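Local atomic coordinates of beta-glucanase (Podospora anserina, PDB entry 4LE4), a protein that probably hydrolyses beta-linked glucans as a family 131 glycoside hydrolase, and is captured here in a crystal with the cello-oligosaccharide cellotriose. Residues Gly28-Ile34 against Arg79-Gln85; Phe99-Asp105 against Trp157-His163; Ala110-Gln116 against Glu211-Tyr217; Arg144-Gly148 against Thr175-Trp179. All blocks are in the same frame, centred on the assembly; numbering follows the deposited sequence.

The four contacts sample both antiparallel sheets of a beta-sandwich fold. Contact 1 (strands 30-34 and 78-84) and contact 3 (strand 115-120 and the end of 209-211) lie in one sheet, their centres about 23 Å apart. Contact 2 joins the end of strand 94-102 to the start of 163-170 in the other sheet. Contact 4 bridges the sheets, setting 142-147 over 175-182, with its centre about 19 Å from that of contact 2. Along the chain contact 1 closes first; contact 2 then alternates with both 3 and 4, and contact 4 falls wholly between the segments of contact 3. The chain thus passes repeatedly between the sheets, so distant sequence regions become neighbours.

Contact 1: Gly28-Ile34 against Arg79-Gln85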
# COMPACT_ATOMS: atom_id res chain seq x y z
N GLY A 28 -4.17 -8.17 17.04
CA GLY A 28 -3.80 -6.89 16.46
C GLY A 28 -4.40 -6.70 15.08
O GLY A 28 -5.11 -7.57 14.58
N PRO A 29 -4.11 -5.57 14.43
CA PRO A 29 -4.64 -5.26 13.10
C PRO A 29 -3.92 -5.80 11.87
O PRO A 29 -4.46 -5.73 10.75
CB PRO A 29 -4.63 -3.75 13.09
CG PRO A 29 -3.31 -3.47 13.79
CD PRO A 29 -3.36 -4.43 14.98
N TYR A 30 -2.70 -6.32 12.06
CA TYR A 30 -1.90 -6.78 10.93
C TYR A 30 -1.20 -8.10 11.10
O TYR A 30 -0.59 -8.36 12.14
CB TYR A 30 -0.79 -5.77 10.62
CG TYR A 30 -1.19 -4.50 9.88
CD1 TYR A 30 -1.55 -4.53 8.53
CD2 TYR A 30 -1.15 -3.26 10.53
CE1 TYR A 30 -1.85 -3.35 7.84
CE2 TYR A 30 -1.46 -2.07 9.86
CZ TYR A 30 -1.80 -2.13 8.51
OH TYR A 30 -2.05 -0.97 7.83
N GLN A 31 -1.23 -8.92 10.06
CA GLN A 31 -0.48 -10.16 10.08
C GLN A 31 0.94 -9.73 9.63
O GLN A 31 1.12 -9.03 8.61
CB GLN A 31 -1.03 -11.17 9.06
CG GLN A 31 -2.53 -11.35 9.12
CD GLN A 31 -2.97 -12.55 8.30
OE1 GLN A 31 -2.38 -12.85 7.26
NE2 GLN A 31 -4.03 -13.23 8.76
N TYR A 32 1.94 -10.17 10.38
CA TYR A 32 3.31 -9.83 10.06
C TYR A 32 4.14 -11.10 9.87
O TYR A 32 4.52 -11.76 10.84
CB TYR A 32 3.88 -8.94 11.18
CG TYR A 32 5.30 -8.51 10.90
CD1 TYR A 32 5.61 -7.77 9.77
CD2 TYR A 32 6.33 -8.90 11.75
CE1 TYR A 32 6.95 -7.43 9.46
CE2 TYR A 32 7.67 -8.56 11.45
CZ TYR A 32 7.96 -7.84 10.31
OH TYR A 32 9.26 -7.53 9.99
N TYR A 33 4.35 -11.49 8.60
CA TYR A 33 5.16 -12.67 8.32
C TYR A 33 5.90 -12.61 7.00
O TYR A 33 6.88 -13.33 6.84
CB TYR A 33 4.32 -13.96 8.41
CG TYR A 33 3.24 -14.09 7.35
CD1 TYR A 33 1.97 -13.57 7.56
CD2 TYR A 33 3.48 -14.78 6.16
CE1 TYR A 33 0.95 -13.73 6.64
CE2 TYR A 33 2.48 -14.95 5.22
CZ TYR A 33 1.21 -14.42 5.47
OH TYR A 33 0.21 -14.54 4.52
N ILE A 34 5.47 -11.74 6.07
CA ILE A 34 6.14 -11.61 4.77
C ILE A 34 7.23 -10.55 4.92
O ILE A 34 7.03 -9.36 4.69
CB ILE A 34 5.14 -11.23 3.66
CG1 ILE A 34 4.04 -12.31 3.63
CG2 ILE A 34 5.84 -11.10 2.28
CD1 ILE A 34 2.93 -12.06 2.61
N ARG A 79 10.70 -8.22 -0.49
CA ARG A 79 9.35 -7.92 0.00
C ARG A 79 9.31 -7.56 1.48
O ARG A 79 10.00 -8.14 2.27
CB ARG A 79 8.43 -9.16 -0.14
CG ARG A 79 8.35 -9.76 -1.54
CD ARG A 79 7.64 -11.09 -1.50
NE ARG A 79 6.20 -10.91 -1.41
CZ ARG A 79 5.32 -11.88 -1.64
NH1 ARG A 79 5.74 -13.10 -1.97
NH2 ARG A 79 4.02 -11.62 -1.53
N THR A 80 8.44 -6.61 1.81
CA THR A 80 8.15 -6.23 3.19
C THR A 80 6.67 -5.90 3.07
O THR A 80 6.30 -4.87 2.47
CB THR A 80 8.90 -4.98 3.69
OG1 THR A 80 10.31 -5.24 3.74
CG2 THR A 80 8.43 -4.63 5.08
N GLU A 81 5.83 -6.78 3.60
CA GLU A 81 4.38 -6.59 3.46
C GLU A 81 3.64 -6.93 4.75
O GLU A 81 4.05 -7.82 5.48
CB GLU A 81 3.87 -7.50 2.31
CG GLU A 81 4.49 -7.18 0.96
CD GLU A 81 4.56 -8.39 0.03
OE1 GLU A 81 3.68 -9.29 0.14
OE2 GLU A 81 5.50 -8.44 -0.81
N LEU A 82 2.54 -6.21 4.99
CA LEU A 82 1.65 -6.40 6.12
C LEU A 82 0.30 -6.77 5.48
O LEU A 82 -0.05 -6.24 4.44
CB LEU A 82 1.45 -5.08 6.91
CG LEU A 82 2.75 -4.40 7.34
CD1 LEU A 82 2.46 -3.10 8.03
CD2 LEU A 82 3.50 -5.36 8.25
N ILE A 83 -0.43 -7.67 6.12
CA ILE A 83 -1.74 -8.07 5.61
C ILE A 83 -2.77 -7.79 6.72
O ILE A 83 -2.51 -8.04 7.89
CB ILE A 83 -1.74 -9.59 5.25
CG1 ILE A 83 -0.82 -9.82 4.04
CG2 ILE A 83 -3.15 -10.08 4.79
CD1 ILE A 83 -0.57 -11.27 3.78
N PRO A 84 -3.94 -7.22 6.36
CA PRO A 84 -4.96 -6.93 7.36
C PRO A 84 -5.35 -8.21 8.13
O PRO A 84 -5.54 -9.28 7.52
CB PRO A 84 -6.14 -6.41 6.54
CG PRO A 84 -5.47 -5.80 5.33
CD PRO A 84 -4.40 -6.84 5.02
N GLN A 85 -5.44 -8.08 9.46
CA GLN A 85 -5.87 -9.19 10.33
C GLN A 85 -7.27 -8.71 10.72
O GLN A 85 -7.40 -7.76 11.48
CB GLN A 85 -5.01 -9.28 11.60
CG GLN A 85 -5.54 -10.32 12.60
CD GLN A 85 -5.64 -11.68 11.97
OE1 GLN A 85 -4.62 -12.27 11.57
NE2 GLN A 85 -6.87 -12.21 11.84
O HOH W 1 3.08 -9.98 6.60
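Strands 30-34 and 79-84 are antiparallel neighbours in one sheet of the beta-sandwich, with axes 4.5 Å apart at closest approach and N-to-C directions 145° apart. Arg79, the first residue of the segment, lies in a strand already under way: a face of its guanidinium lies against Ile34 CG2 (3.7 Å from Arg79 NE), and Arg79 NE donates to Glu81 OE2 at 2.6 Å in a salt bridge. Glu81 N in turn bonds Ile34 O (3.0 Å), while Glu81 OE1 also meets His206. Beside this bond, water 1 donates to Glu81 O (2.6 Å) and Gln31 O (3.0 Å) and accepts from Tyr33 N (2.8 Å). Leu82 CD1 sits 4.1 Å from the Tyr30 ring centroid, 3° off the normal, a face-on CH-pi contact. Ile83 forms a hydrogen-bonded pair with Gln31: Gln31 N to Ile83 O 2.7 Å, Ile83 N to Gln31 O 3.2 Å. Pro84, lacking an N-H, occupies a non-hydrogen-bonded position opposite Tyr30. Gln85 N reaches Pro29 O (2.9 Å), and Gln85 OE1, shared with Trp21 NE1, accepts from Gln31 NE2 at 3.0 Å.

Contact 2: Phe99-Asp105 against Trp157-His163; sequences FSLMRKD and WAADVWH
Residues 99-102 are extended and meet 163 where the antiparallel neighbours 94-102 and 163-170 pair within one sheet of the beta-sandwich. The register is fixed by the hydrogen-bonded pair Leu101-His163 (CA-CA 5.2 Å): Leu101 N to His163 O and His163 N to Leu101 O, both 2.8 Å. Upstream of His163 the chain makes a type II beta turn from Ala158 to Val161, with Asp160 at phi/psi 65/8. Asp160 N bonds Arg103 O (2.8 Å), so the turn is tied to the strand's extension. Water 2 accepts from Arg103 N (2.9 Å) inside this corner.

Met102 (chi1 t) lays CB over the Trp162 six-membered ring, 3.4 Å from its centroid and 10° off the normal, and its sulfur makes an oblique Met-aromatic contact. Tyr225 of strand 222-233 touches both side chains. Arg103 (chi1 p, then t, t) runs across Trp157, with CD 3.8 Å from the five-membered-ring centroid, and ends in a fork: Arg103 NE and NH2 donate to Trp157 O at 3.0 and 2.9 Å. On the guanidinium's other terminal nitrogen, Arg103 NH1 forms a salt bridge with Asp105 OD1 at 3.2 Å.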
# COMPACT_ATOMS: atom_id res chain seq x y z
N PHE A 99 -5.29 4.15 1.32
CA PHE A 99 -3.88 4.23 1.72
C PHE A 99 -3.24 5.47 1.14
O PHE A 99 -3.68 5.98 0.12
CB PHE A 99 -3.05 2.98 1.36
CG PHE A 99 -2.92 2.71 -0.13
CD1 PHE A 99 -3.95 2.09 -0.81
CD2 PHE A 99 -1.76 3.08 -0.84
CE1 PHE A 99 -3.87 1.83 -2.18
CE2 PHE A 99 -1.66 2.82 -2.25
CZ PHE A 99 -2.72 2.19 -2.90
N SER A 100 -2.21 5.97 1.82
CA SER A 100 -1.49 7.13 1.33
C SER A 100 -0.03 6.64 1.26
O SER A 100 0.41 5.88 2.10
CB SER A 100 -1.66 8.32 2.29
OG SER A 100 -3.04 8.72 2.37
N LEU A 101 0.67 7.06 0.22
CA LEU A 101 2.04 6.64 -0.05
C LEU A 101 2.94 7.80 -0.46
O LEU A 101 2.50 8.69 -1.16
CB LEU A 101 1.98 5.64 -1.22
CG LEU A 101 3.29 5.07 -1.76
CD1 LEU A 101 3.90 4.11 -0.74
CD2 LEU A 101 2.95 4.32 -3.09
N MET A 102 4.22 7.75 -0.08
CA MET A 102 5.15 8.83 -0.45
C MET A 102 6.56 8.25 -0.51
O MET A 102 6.87 7.27 0.17
CB MET A 102 5.08 9.96 0.62
CG MET A 102 6.06 11.15 0.48
SD MET A 102 7.69 10.79 1.25
CE MET A 102 7.31 11.01 3.04
N ARG A 103 7.40 8.79 -1.39
CA ARG A 103 8.79 8.36 -1.42
C ARG A 103 9.59 9.68 -1.27
O ARG A 103 9.09 10.77 -1.55
CB ARG A 103 9.18 7.75 -2.76
CG ARG A 103 9.33 8.82 -3.84
CD ARG A 103 9.85 8.20 -5.17
NE ARG A 103 10.01 9.24 -6.19
CZ ARG A 103 11.08 10.04 -6.29
NH1 ARG A 103 12.09 9.95 -5.44
NH2 ARG A 103 11.11 10.93 -7.27
N LYS A 104 10.83 9.55 -0.83
CA LYS A 104 11.75 10.69 -0.71
C LYS A 104 12.87 10.46 -1.75
O LYS A 104 12.89 9.45 -2.45
CB LYS A 104 12.36 10.72 0.70
CG LYS A 104 11.35 11.01 1.81
CD LYS A 104 12.05 11.04 3.20
CE LYS A 104 11.08 11.31 4.35
NZ LYS A 104 10.49 12.68 4.31
N ASP A 105 13.82 11.39 -1.85
CA ASP A 105 14.93 11.18 -2.75
C ASP A 105 16.00 10.32 -2.05
O ASP A 105 16.82 9.69 -2.71
CB ASP A 105 15.52 12.52 -3.21
CG ASP A 105 14.76 13.11 -4.38
OD1 ASP A 105 14.23 12.33 -5.21
OD2 ASP A 105 14.70 14.36 -4.48
N TRP A 157 6.12 10.20 -10.43
CA TRP A 157 6.23 10.02 -8.98
C TRP A 157 7.33 10.93 -8.40
O TRP A 157 8.51 10.57 -8.40
CB TRP A 157 6.51 8.57 -8.66
CG TRP A 157 6.32 8.22 -7.18
CD1 TRP A 157 5.85 9.06 -6.19
CD2 TRP A 157 6.55 6.96 -6.56
NE1 TRP A 157 5.79 8.38 -5.01
CE2 TRP A 157 6.21 7.09 -5.20
CE3 TRP A 157 7.02 5.71 -7.03
CZ2 TRP A 157 6.33 6.03 -4.30
CZ3 TRP A 157 7.13 4.66 -6.14
CH2 TRP A 157 6.78 4.83 -4.77
N ALA A 158 6.94 12.09 -7.92
CA ALA A 158 7.89 13.05 -7.36
C ALA A 158 8.18 12.82 -5.87
O ALA A 158 7.36 12.29 -5.13
CB ALA A 158 7.34 14.47 -7.56
N ALA A 159 9.37 13.22 -5.45
CA ALA A 159 9.77 13.09 -4.06
C ALA A 159 8.92 13.97 -3.14
O ALA A 159 8.50 15.06 -3.54
CB ALA A 159 11.24 13.48 -3.90
N ASP A 160 8.69 13.48 -1.93
CA ASP A 160 7.95 14.19 -0.88
C ASP A 160 6.48 14.47 -1.15
O ASP A 160 5.85 15.23 -0.40
CB ASP A 160 8.65 15.52 -0.55
CG ASP A 160 10.14 15.35 -0.37
OD1 ASP A 160 10.53 14.42 0.34
OD2 ASP A 160 10.94 16.14 -0.92
N VAL A 161 5.95 13.91 -2.22
CA VAL A 161 4.54 14.11 -2.53
C VAL A 161 3.73 12.97 -1.97
O VAL A 161 4.07 11.82 -2.21
CB VAL A 161 4.29 14.16 -4.09
CG1 VAL A 161 2.78 14.18 -4.39
CG2 VAL A 161 4.96 15.40 -4.67
N TRP A 162 2.68 13.28 -1.23
CA TRP A 162 1.83 12.23 -0.69
C TRP A 162 0.72 11.91 -1.67
O TRP A 162 0.03 12.80 -2.12
CB TRP A 162 1.22 12.68 0.64
CG TRP A 162 2.15 12.46 1.77
CD1 TRP A 162 3.01 13.39 2.33
CD2 TRP A 162 2.41 11.22 2.42
NE1 TRP A 162 3.79 12.78 3.28
CE2 TRP A 162 3.44 11.45 3.37
CE3 TRP A 162 1.88 9.92 2.29
CZ2 TRP A 162 3.94 10.45 4.19
CZ3 TRP A 162 2.39 8.89 3.12
CH2 TRP A 162 3.42 9.17 4.06
N HIS A 163 0.60 10.63 -2.02
CA HIS A 163 -0.45 10.16 -2.91
C HIS A 163 -1.47 9.42 -2.09
O HIS A 163 -1.16 8.39 -1.50
CB HIS A 163 0.12 9.21 -3.97
CG HIS A 163 0.92 9.91 -5.01
ND1 HIS A 163 0.37 10.37 -6.19
CD2 HIS A 163 2.22 10.29 -5.03
CE1 HIS A 163 1.30 11.00 -6.89
NE2 HIS A 163 2.43 10.97 -6.21
O HOH W 2 6.16 10.69 -3.20
O HOH W 3 9.20 14.19 2.59
O HOH W 4 12.46 14.75 2.49
O HOH W 5 13.11 13.98 -0.62

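Contact 3: Ala110-Gln116 against Glu211-Tyr217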
# COMPACT_ATOMS: atom_id res chain seq x y z
N ALA A 110 14.29 2.15 -6.60
CA ALA A 110 15.05 2.06 -7.85
C ALA A 110 14.11 2.14 -9.06
O ALA A 110 13.18 1.32 -9.17
CB ALA A 110 15.81 0.74 -7.87
N THR A 111 14.34 3.09 -9.96
CA THR A 111 13.47 3.20 -11.13
C THR A 111 13.77 2.13 -12.20
O THR A 111 13.03 1.98 -13.16
CB THR A 111 13.56 4.57 -11.77
OG1 THR A 111 14.92 4.82 -12.15
CG2 THR A 111 13.05 5.67 -10.79
N THR A 112 14.86 1.39 -12.00
CA THR A 112 15.27 0.34 -12.94
C THR A 112 14.64 -1.01 -12.65
O THR A 112 14.84 -1.97 -13.41
CB THR A 112 16.79 0.13 -12.90
OG1 THR A 112 17.20 0.02 -11.52
CG2 THR A 112 17.51 1.30 -13.57
N ARG A 113 13.87 -1.09 -11.56
CA ARG A 113 13.24 -2.35 -11.17
C ARG A 113 11.76 -2.20 -10.94
O ARG A 113 11.31 -1.19 -10.42
CB ARG A 113 13.87 -2.88 -9.89
CG ARG A 113 15.31 -3.34 -10.14
CD ARG A 113 16.05 -3.60 -8.85
NE ARG A 113 15.60 -4.80 -8.17
CZ ARG A 113 16.18 -5.25 -7.07
NH1 ARG A 113 17.21 -4.58 -6.57
NH2 ARG A 113 15.73 -6.34 -6.45
N GLU A 114 11.01 -3.23 -11.29
CA GLU A 114 9.57 -3.17 -11.11
C GLU A 114 9.18 -3.34 -9.64
O GLU A 114 9.72 -4.19 -8.94
CB GLU A 114 8.89 -4.25 -11.96
CG GLU A 114 7.38 -4.40 -11.68
CD GLU A 114 6.71 -5.43 -12.62
OE1 GLU A 114 7.32 -5.86 -13.63
OE2 GLU A 114 5.55 -5.80 -12.35
N HIS A 115 8.25 -2.50 -9.17
CA HIS A 115 7.75 -2.61 -7.80
C HIS A 115 6.26 -2.80 -7.93
O HIS A 115 5.65 -2.21 -8.81
CB HIS A 115 7.97 -1.31 -7.01
CG HIS A 115 9.42 -0.99 -6.76
ND1 HIS A 115 10.28 -0.61 -7.78
CD2 HIS A 115 10.15 -0.97 -5.63
CE1 HIS A 115 11.47 -0.37 -7.27
NE2 HIS A 115 11.42 -0.58 -5.97
N GLN A 116 5.73 -3.66 -7.08
CA GLN A 116 4.28 -3.95 -7.01
C GLN A 116 3.95 -3.48 -5.59
O GLN A 116 4.55 -3.93 -4.63
CB GLN A 116 4.04 -5.44 -7.24
CG GLN A 116 4.29 -5.77 -8.74
CD GLN A 116 4.51 -7.24 -9.01
OE1 GLN A 116 4.23 -8.09 -8.17
NE2 GLN A 116 5.00 -7.56 -10.21
N GLU A 211 9.56 -5.98 -4.83
CA GLU A 211 10.40 -5.44 -5.91
C GLU A 211 11.03 -6.60 -6.68
O GLU A 211 11.67 -7.47 -6.09
CB GLU A 211 11.53 -4.56 -5.34
CG GLU A 211 12.52 -3.99 -6.39
CD GLU A 211 13.62 -3.13 -5.77
OE1 GLU A 211 14.15 -3.50 -4.71
OE2 GLU A 211 13.96 -2.08 -6.34
N LEU A 212 10.86 -6.62 -7.99
CA LEU A 212 11.46 -7.70 -8.79
C LEU A 212 12.93 -7.43 -9.06
O LEU A 212 13.36 -6.29 -9.10
CB LEU A 212 10.76 -7.82 -10.14
CG LEU A 212 9.27 -8.18 -10.21
CD1 LEU A 212 8.43 -7.09 -9.59
CD2 LEU A 212 8.86 -8.34 -11.68
N PRO A 213 13.73 -8.49 -9.24
CA PRO A 213 15.15 -8.27 -9.53
C PRO A 213 15.24 -7.90 -11.01
O PRO A 213 14.28 -8.08 -11.77
CB PRO A 213 15.77 -9.63 -9.27
CG PRO A 213 14.69 -10.57 -9.76
CD PRO A 213 13.41 -9.93 -9.18
N ARG A 214 16.36 -7.31 -11.41
CA ARG A 214 16.61 -7.00 -12.82
C ARG A 214 18.11 -7.14 -12.98
O ARG A 214 18.90 -6.60 -12.20
CB ARG A 214 16.20 -5.59 -13.24
CG ARG A 214 16.54 -5.34 -14.74
CD ARG A 214 16.11 -3.96 -15.27
NE ARG A 214 14.64 -3.82 -15.35
CZ ARG A 214 13.89 -4.32 -16.32
NH1 ARG A 214 14.46 -5.00 -17.32
NH2 ARG A 214 12.56 -4.19 -16.27
N SER A 215 18.49 -7.91 -13.98
CA SER A 215 19.88 -8.17 -14.27
C SER A 215 20.76 -6.92 -14.26
O SER A 215 20.47 -5.93 -14.94
CB SER A 215 19.98 -8.88 -15.62
OG SER A 215 21.32 -9.21 -15.88
N GLY A 216 21.83 -6.98 -13.47
CA GLY A 216 22.76 -5.87 -13.39
C GLY A 216 22.36 -4.75 -12.44
O GLY A 216 22.94 -3.66 -12.51
N TYR A 217 21.37 -4.98 -11.57
CA TYR A 217 20.96 -3.93 -10.64
C TYR A 217 20.98 -4.48 -9.22
O TYR A 217 20.09 -5.22 -8.79
CB TYR A 217 19.58 -3.36 -11.04
CG TYR A 217 19.65 -2.66 -12.39
CD1 TYR A 217 20.28 -1.41 -12.51
CD2 TYR A 217 19.21 -3.29 -13.54
CE1 TYR A 217 20.47 -0.82 -13.76
CE2 TYR A 217 19.40 -2.71 -14.80
CZ TYR A 217 20.04 -1.47 -14.90
OH TYR A 217 20.27 -0.92 -16.14
O HOH W 6 12.28 -5.48 -12.63
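Here a loop leading into strand 115-120 is clasped by the loop that follows strand 209-211, at one end of an antiparallel sheet of the beta-sandwich. The first segment starts with a type I beta turn from Ala110 to Arg113, and Ala110 CB lies 3.7 Å from Glu211 OE2. In that turn Thr112 does double duty. Its CB stands over the Tyr217 ring, 3.8 Å from the centroid and 11° off the normal, a CH-pi contact, while Thr112 O accepts from Arg214 NE at 2.7 Å; the Arg214 guanidinium also packs on Trp131.

Arg113 is the most deeply covered residue of its segment. Its NE donates almost linearly (175°) to Leu212 O at 2.8 Å, whereas Glu211 OE2, 3.7 Å from Arg113 NE, lies well out of the guanidinium plane and gives only a long, purely electrostatic salt bridge. Asp219 supplies a further salt bridge to Arg113 NH1. At Glu114 the backbones themselves pair, with Glu114 O accepting from Leu212 N at 2.8 Å. His115 and Glu211 then face each other as a non-hydrogen-bonded antiparallel pair (CA-CA 4.3 Å), with Glu211 CG over the imidazole, 3.9 Å from its centroid. The polar ends turn to other partners: His115 NE2 to Glu222 and Glu211 OE1 to Arg78. Finally, Gln116 NE2 bonds Glu114 OE2 (2.8 Å) and lies 3.5 Å from Leu212 CD1.

Contact 4: Arg144-Gly148 against Thr175-Trp179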
# COMPACT_ATOMS: atom_id res chain seq x y z
N ARG A 144 1.99 3.98 -11.19
CA ARG A 144 0.85 3.55 -12.00
C ARG A 144 -0.18 2.79 -11.20
O ARG A 144 0.16 2.09 -10.24
CB ARG A 144 1.31 2.56 -13.07
CG ARG A 144 2.45 3.02 -13.96
CD ARG A 144 3.21 1.79 -14.43
NE ARG A 144 4.30 2.07 -15.37
CZ ARG A 144 4.16 2.03 -16.70
NH1 ARG A 144 5.21 2.28 -17.48
NH2 ARG A 144 2.98 1.76 -17.25
N TRP A 145 -1.43 2.89 -11.62
CA TRP A 145 -2.49 2.09 -11.03
C TRP A 145 -2.80 1.07 -12.12
O TRP A 145 -3.09 1.45 -13.25
CB TRP A 145 -3.73 2.93 -10.75
CG TRP A 145 -4.87 2.08 -10.29
CD1 TRP A 145 -4.92 1.28 -9.18
CD2 TRP A 145 -6.15 1.94 -10.95
NE1 TRP A 145 -6.15 0.66 -9.11
CE2 TRP A 145 -6.92 1.04 -10.18
CE3 TRP A 145 -6.70 2.49 -12.11
CZ2 TRP A 145 -8.23 0.67 -10.53
CZ3 TRP A 145 -8.01 2.12 -12.48
CH2 TRP A 145 -8.75 1.22 -11.68
N CYS A 146 -2.74 -0.21 -11.78
CA CYS A 146 -2.99 -1.29 -12.73
C CYS A 146 -4.21 -2.12 -12.32
O CYS A 146 -4.55 -2.21 -11.12
CB CYS A 146 -1.79 -2.23 -12.78
SG CYS A 146 -0.30 -1.37 -13.28
N VAL A 147 -4.85 -2.71 -13.34
CA VAL A 147 -5.99 -3.60 -13.15
C VAL A 147 -5.68 -4.78 -14.06
O VAL A 147 -5.49 -4.61 -15.27
CB VAL A 147 -7.34 -2.95 -13.59
CG1 VAL A 147 -8.46 -3.97 -13.42
CG2 VAL A 147 -7.60 -1.71 -12.76
N GLY A 148 -5.57 -5.97 -13.47
CA GLY A 148 -5.24 -7.14 -14.27
C GLY A 148 -3.89 -6.99 -14.94
O GLY A 148 -3.65 -7.55 -16.01
N THR A 175 -15.52 -5.35 -10.43
CA THR A 175 -15.01 -4.10 -11.01
C THR A 175 -14.16 -3.36 -9.99
O THR A 175 -14.33 -3.53 -8.79
CB THR A 175 -16.13 -3.11 -11.44
OG1 THR A 175 -16.89 -2.70 -10.30
CG2 THR A 175 -17.06 -3.77 -12.46
N VAL A 176 -13.23 -2.54 -10.48
CA VAL A 176 -12.42 -1.74 -9.55
C VAL A 176 -12.24 -0.35 -10.14
O VAL A 176 -11.82 -0.20 -11.30
CB VAL A 176 -11.03 -2.38 -9.29
CG1 VAL A 176 -10.28 -2.53 -10.59
CG2 VAL A 176 -10.21 -1.52 -8.27
N GLY A 177 -12.57 0.65 -9.33
CA GLY A 177 -12.46 2.06 -9.71
C GLY A 177 -11.31 2.67 -8.91
O GLY A 177 -10.90 2.13 -7.88
N PHE A 178 -10.83 3.83 -9.34
CA PHE A 178 -9.67 4.45 -8.73
C PHE A 178 -9.93 5.88 -8.28
O PHE A 178 -10.27 6.73 -9.10
CB PHE A 178 -8.52 4.39 -9.75
CG PHE A 178 -7.22 5.00 -9.26
CD1 PHE A 178 -6.45 4.35 -8.30
CD2 PHE A 178 -6.75 6.17 -9.83
CE1 PHE A 178 -5.21 4.86 -7.93
CE2 PHE A 178 -5.52 6.69 -9.48
CZ PHE A 178 -4.75 6.03 -8.53
N TRP A 179 -9.77 6.12 -6.98
CA TRP A 179 -9.93 7.46 -6.40
C TRP A 179 -8.52 7.89 -5.98
O TRP A 179 -7.72 7.07 -5.53
CB TRP A 179 -10.85 7.41 -5.19
CG TRP A 179 -12.25 7.10 -5.57
CD1 TRP A 179 -12.75 5.89 -5.97
CD2 TRP A 179 -13.35 8.01 -5.57
NE1 TRP A 179 -14.11 6.00 -6.22
CE2 TRP A 179 -14.50 7.29 -5.98
CE3 TRP A 179 -13.48 9.38 -5.25
CZ2 TRP A 179 -15.78 7.89 -6.09
CZ3 TRP A 179 -14.74 9.98 -5.36
CH2 TRP A 179 -15.87 9.23 -5.78
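This is a face-to-face contact between two sheets, made across the hydrophobic interior mainly by side chains, with no hydrogen bond. Strand 142-147 belongs to one antiparallel sheet and 175-182 to the other; the axes of segments 144-147 and 175-179 pass 9.0 Å apart, twice the separation of hydrogen-bonded neighbours, and run at 169° to each other, so the strands are nearly antiparallel without being paired. The five residues that touch are all buried.

The centre of the contact is Trp145, whose CA-to-CB bond points toward the opposite strand. Its five-membered ring and the Phe178 ring form an offset stack, with centroids 4.2 Å apart and planes at 18°; the nearest atoms are Trp145 CG and Phe178 CD1 at 3.4 Å. Two reciprocal CH-pi contacts reinforce the stack: Phe178 CB lies 3.4 Å from the centroid of the Trp145 six-membered ring, 6° off the normal, and Trp145 CB lies 3.9 Å from the Phe178 centroid. At the edge of the indole, Trp145 CH2 approaches Val176 O at 3.4 Å, and Trp145 CZ2 approaches Val176 CG2 at 3.7 Å. Two residues on from Trp145, and two before Phe178, Val147 CG2 meets Val176 CG1 at 3.5 Å. Trp153 and Tyr167 add further aromatic rings around the stack. Such aligned sheets, zipped by alternating inward side chains, typify the interior of the concanavalin-like beta-sandwich to which this family belongs.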